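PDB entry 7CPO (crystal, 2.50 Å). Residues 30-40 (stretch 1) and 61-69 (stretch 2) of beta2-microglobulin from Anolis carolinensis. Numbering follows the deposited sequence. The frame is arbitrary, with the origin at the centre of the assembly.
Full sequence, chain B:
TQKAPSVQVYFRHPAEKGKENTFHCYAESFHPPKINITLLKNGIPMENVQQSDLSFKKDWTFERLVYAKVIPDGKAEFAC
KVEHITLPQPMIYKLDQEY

Stretch 1, residues 30-40: FHPPKINITLL
Stretch 2 61-69: TFERLVYAK

A single backbone hydrogen bond, F62 N to F30 O at 3.1 Å and almost perfectly straight at 178°, is the only one that joins these two stretches of beta2-microglobulin; most of the rest of the contact is side-chain packing. The contact illustrates a general principle of beta-sandwich proteins: segments can touch edge to edge at one point and then separate into layers that adhere through apolar side chains.

The hydrogen-bonded end brings F30 and T61 closest, with CA atoms 5.3 Å apart. Beyond it the backbones diverge. Strand 36-40 and strand 62-69 run in the same general direction, their axes 22° from parallel and 7.6 Å apart at closest approach. The CA atoms of I37 and V66 lie 7.0 Å apart and those of L39 and Y67 7.4 Å apart, spacings that leave room for side chains between the backbones.

Between the hydrogen bond and strand 36-40, the chain turns through H31 (phi/psi -164/139), a cis peptide bond before P32 (-66/175), and P33 (-78/-16), both prolines having C-gamma endo pucker. This turn wraps around the ring of F62, the residue most extensively covered across the contact. With chi1 at -67° (m) and chi2 at -83°, the F62 ring presents one face to P33, whose CB sits 3.5 Å from the ring centroid and only 2° off the normal. Such a CH-pi contact suits proline, a compact, rigid ring rich in C-H groups. H31, chi1 -157° (t) and chi2 -73°, approaches the edge of the same ring, its CD2 3.3 Å from F62 CE2; the two ring planes meet obliquely at 45°.

F30 returns the arrangement. In the p rotamer (58°, chi2 94°), its ring offers a face to the CB of F62, which lies 4.0 Å from the ring centroid, while F30 CZ reaches to 4.4 Å from R64 CB at the ring edge. Two buried phenylalanines thus use flat surfaces to fill space around the backbone bond.

Farther along, both strands are extended (I37 -129/118, V66 -135/130), and side chains alternate. I37 and L39 point toward stretch 2, whereas N36 and T38 point away; R64, V66 and A68 point toward stretch 1, whereas L65 and Y67 point away. I37 (m, t) places CG2 3.5 Å from V66 CG2 and CD1 3.8 Å from R64 CG, so the arginine contributes its aliphatic portion here while its NH1 is hydrogen-bonded elsewhere in the structure. V66, at chi1 -177° (t), also brings CG1 within 3.2 Å of L39 CD1, a tight contact. L39 (m, with chi2 at 36°) extends CD2 to 3.7 Å from A68 CB, a methyl group that adds a small apolar surface at this end of the contact.

The away-facing N36 and T38 share a weak hydrogen bond, ND2 of N36 to OG1 of T38 at 3.3 Å, on the side of the strand turned from stretch 2. Altogether the stretches bury 618 Å², counting both sides.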

# COMPACT_ATOMS: atom_id res chain seq x y z
N PHE B 30 1.92 -8.12 -6.60
CA PHE B 30 1.69 -8.61 -7.96
C PHE B 30 2.11 -7.57 -9.00
O PHE B 30 2.33 -6.39 -8.71
CB PHE B 30 0.21 -8.99 -8.17
CG PHE B 30 -0.76 -7.86 -7.91
CD1 PHE B 30 -1.20 -7.04 -8.95
CD2 PHE B 30 -1.24 -7.61 -6.63
CE1 PHE B 30 -2.09 -6.00 -8.72
CE2 PHE B 30 -2.13 -6.57 -6.38
CZ PHE B 30 -2.56 -5.77 -7.43
N HIS B 31 2.22 -8.05 -10.23
CA HIS B 31 2.61 -7.24 -11.37
C HIS B 31 2.25 -7.98 -12.64
O HIS B 31 2.43 -9.20 -12.70
CB HIS B 31 4.10 -6.94 -11.32
CG HIS B 31 4.49 -5.72 -12.08
ND1 HIS B 31 4.50 -5.68 -13.46
CD2 HIS B 31 4.85 -4.48 -11.67
CE1 HIS B 31 4.85 -4.47 -13.86
NE2 HIS B 31 5.07 -3.72 -12.79
N PRO B 32 1.73 -7.31 -13.69
CA PRO B 32 1.29 -5.92 -13.87
C PRO B 32 0.07 -5.59 -12.99
O PRO B 32 -0.43 -6.48 -12.32
CB PRO B 32 0.95 -5.87 -15.36
CG PRO B 32 0.53 -7.26 -15.68
CD PRO B 32 1.49 -8.11 -14.90
N PRO B 33 -0.38 -4.33 -12.98
CA PRO B 33 -1.42 -3.94 -12.00
C PRO B 33 -2.83 -4.37 -12.35
O PRO B 33 -3.70 -4.33 -11.46
CB PRO B 33 -1.31 -2.41 -11.98
CG PRO B 33 -0.77 -2.07 -13.35
CD PRO B 33 0.19 -3.15 -13.67
N LYS B 34 -3.11 -4.76 -13.58
CA LYS B 34 -4.44 -5.22 -13.93
C LYS B 34 -4.80 -6.45 -13.11
O LYS B 34 -4.12 -7.48 -13.16
CB LYS B 34 -4.50 -5.53 -15.43
CG LYS B 34 -5.74 -6.31 -15.84
CD LYS B 34 -6.02 -6.20 -17.34
CE LYS B 34 -4.83 -6.53 -18.23
NZ LYS B 34 -5.30 -6.72 -19.64
N ILE B 35 -5.87 -6.33 -12.33
CA ILE B 35 -6.31 -7.41 -11.46
C ILE B 35 -7.80 -7.23 -11.21
O ILE B 35 -8.30 -6.10 -11.11
CB ILE B 35 -5.50 -7.44 -10.15
CG1 ILE B 35 -5.61 -8.81 -9.45
CG2 ILE B 35 -5.93 -6.31 -9.22
CD1 ILE B 35 -4.69 -8.96 -8.22
N ASN B 36 -8.52 -8.34 -11.13
CA ASN B 36 -9.94 -8.30 -10.85
C ASN B 36 -10.21 -9.08 -9.57
O ASN B 36 -9.82 -10.25 -9.45
CB ASN B 36 -10.76 -8.84 -12.02
CG ASN B 36 -12.24 -8.65 -11.79
OD1 ASN B 36 -12.75 -7.53 -11.87
ND2 ASN B 36 -12.95 -9.74 -11.50
N ILE B 37 -10.89 -8.43 -8.63
CA ILE B 37 -11.12 -8.95 -7.29
C ILE B 37 -12.60 -8.82 -7.01
O ILE B 37 -13.14 -7.71 -7.00
CB ILE B 37 -10.31 -8.18 -6.24
CG1 ILE B 37 -8.81 -8.39 -6.50
CG2 ILE B 37 -10.70 -8.63 -4.85
CD1 ILE B 37 -7.96 -7.24 -6.08
N THR B 38 -13.27 -9.96 -6.79
CA THR B 38 -14.71 -10.01 -6.62
C THR B 38 -15.03 -10.62 -5.26
O THR B 38 -14.60 -11.74 -4.97
CB THR B 38 -15.38 -10.81 -7.74
OG1 THR B 38 -15.10 -10.20 -9.00
CG2 THR B 38 -16.88 -10.86 -7.53
N LEU B 39 -15.78 -9.88 -4.44
CA LEU B 39 -16.26 -10.39 -3.17
C LEU B 39 -17.46 -11.28 -3.39
O LEU B 39 -18.42 -10.88 -4.07
CB LEU B 39 -16.67 -9.24 -2.25
CG LEU B 39 -15.57 -8.48 -1.53
CD1 LEU B 39 -14.33 -8.37 -2.41
CD2 LEU B 39 -16.12 -7.13 -1.11
N LEU B 40 -17.43 -12.48 -2.82
CA LEU B 40 -18.50 -13.45 -2.98
C LEU B 40 -19.13 -13.77 -1.63
O LEU B 40 -18.43 -13.94 -0.63
CB LEU B 40 -17.99 -14.74 -3.61
CG LEU B 40 -17.31 -14.58 -4.97
CD1 LEU B 40 -16.62 -15.88 -5.36
CD2 LEU B 40 -18.33 -14.15 -6.01
N THR B 61 5.80 -3.48 -6.66
CA THR B 61 4.64 -4.35 -6.78
C THR B 61 3.42 -3.67 -6.18
O THR B 61 3.50 -2.93 -5.20
CB THR B 61 4.87 -5.69 -6.09
OG1 THR B 61 5.05 -5.49 -4.68
CG2 THR B 61 6.08 -6.40 -6.70
N PHE B 62 2.27 -3.97 -6.78
CA PHE B 62 1.02 -3.25 -6.58
C PHE B 62 0.22 -3.80 -5.40
O PHE B 62 0.43 -4.92 -4.95
CB PHE B 62 0.22 -3.33 -7.87
CG PHE B 62 0.86 -2.58 -8.99
CD1 PHE B 62 0.66 -1.21 -9.11
CD2 PHE B 62 1.69 -3.23 -9.90
CE1 PHE B 62 1.25 -0.49 -10.14
CE2 PHE B 62 2.29 -2.52 -10.93
CZ PHE B 62 2.07 -1.15 -11.05
N GLU B 63 -0.70 -2.97 -4.90
CA GLU B 63 -1.61 -3.32 -3.82
C GLU B 63 -3.01 -2.82 -4.15
O GLU B 63 -3.18 -1.79 -4.80
CB GLU B 63 -1.20 -2.71 -2.46
CG GLU B 63 0.27 -2.55 -2.23
CD GLU B 63 0.59 -1.63 -1.06
OE1 GLU B 63 -0.07 -0.57 -0.93
OE2 GLU B 63 1.49 -1.99 -0.26
N ARG B 64 -4.01 -3.57 -3.68
CA ARG B 64 -5.41 -3.24 -3.94
C ARG B 64 -6.28 -3.84 -2.85
O ARG B 64 -6.17 -5.03 -2.54
CB ARG B 64 -5.85 -3.77 -5.31
CG ARG B 64 -7.33 -3.55 -5.63
CD ARG B 64 -7.59 -2.14 -6.10
NE ARG B 64 -7.12 -1.94 -7.47
CZ ARG B 64 -7.17 -0.78 -8.12
NH1 ARG B 64 -7.67 0.29 -7.52
NH2 ARG B 64 -6.73 -0.71 -9.37
N LEU B 65 -7.16 -3.01 -2.29
CA LEU B 65 -8.08 -3.42 -1.24
C LEU B 65 -9.51 -3.32 -1.76
O LEU B 65 -9.86 -2.36 -2.45
CB LEU B 65 -7.92 -2.57 0.01
CG LEU B 65 -8.90 -2.89 1.14
CD1 LEU B 65 -8.61 -4.26 1.79
CD2 LEU B 65 -8.86 -1.77 2.15
N VAL B 66 -10.32 -4.33 -1.45
CA VAL B 66 -11.70 -4.44 -1.91
C VAL B 66 -12.54 -4.85 -0.72
O VAL B 66 -12.19 -5.78 0.00
CB VAL B 66 -11.84 -5.48 -3.05
CG1 VAL B 66 -13.27 -5.52 -3.55
CG2 VAL B 66 -10.87 -5.15 -4.20
N TYR B 67 -13.64 -4.14 -0.49
CA TYR B 67 -14.39 -4.41 0.73
C TYR B 67 -15.85 -4.02 0.56
O TYR B 67 -16.23 -3.33 -0.39
CB TYR B 67 -13.76 -3.70 1.93
CG TYR B 67 -13.72 -2.20 1.81
CD1 TYR B 67 -14.73 -1.41 2.34
CD2 TYR B 67 -12.67 -1.57 1.17
CE1 TYR B 67 -14.70 -0.02 2.22
CE2 TYR B 67 -12.62 -0.18 1.05
CZ TYR B 67 -13.64 0.59 1.58
OH TYR B 67 -13.60 1.96 1.46
N ALA B 68 -16.67 -4.50 1.50
CA ALA B 68 -18.11 -4.29 1.48
C ALA B 68 -18.65 -4.52 2.88
O ALA B 68 -18.17 -5.40 3.60
CB ALA B 68 -18.82 -5.21 0.49
N LYS B 69 -19.64 -3.72 3.26
CA LYS B 69 -20.33 -3.94 4.52
C LYS B 69 -21.22 -5.17 4.39
O LYS B 69 -21.70 -5.51 3.31
CB LYS B 69 -21.15 -2.71 4.91
CG LYS B 69 -20.33 -1.56 5.51
CD LYS B 69 -21.21 -0.56 6.28
CE LYS B 69 -22.26 0.11 5.37
NZ LYS B 69 -21.97 1.56 5.08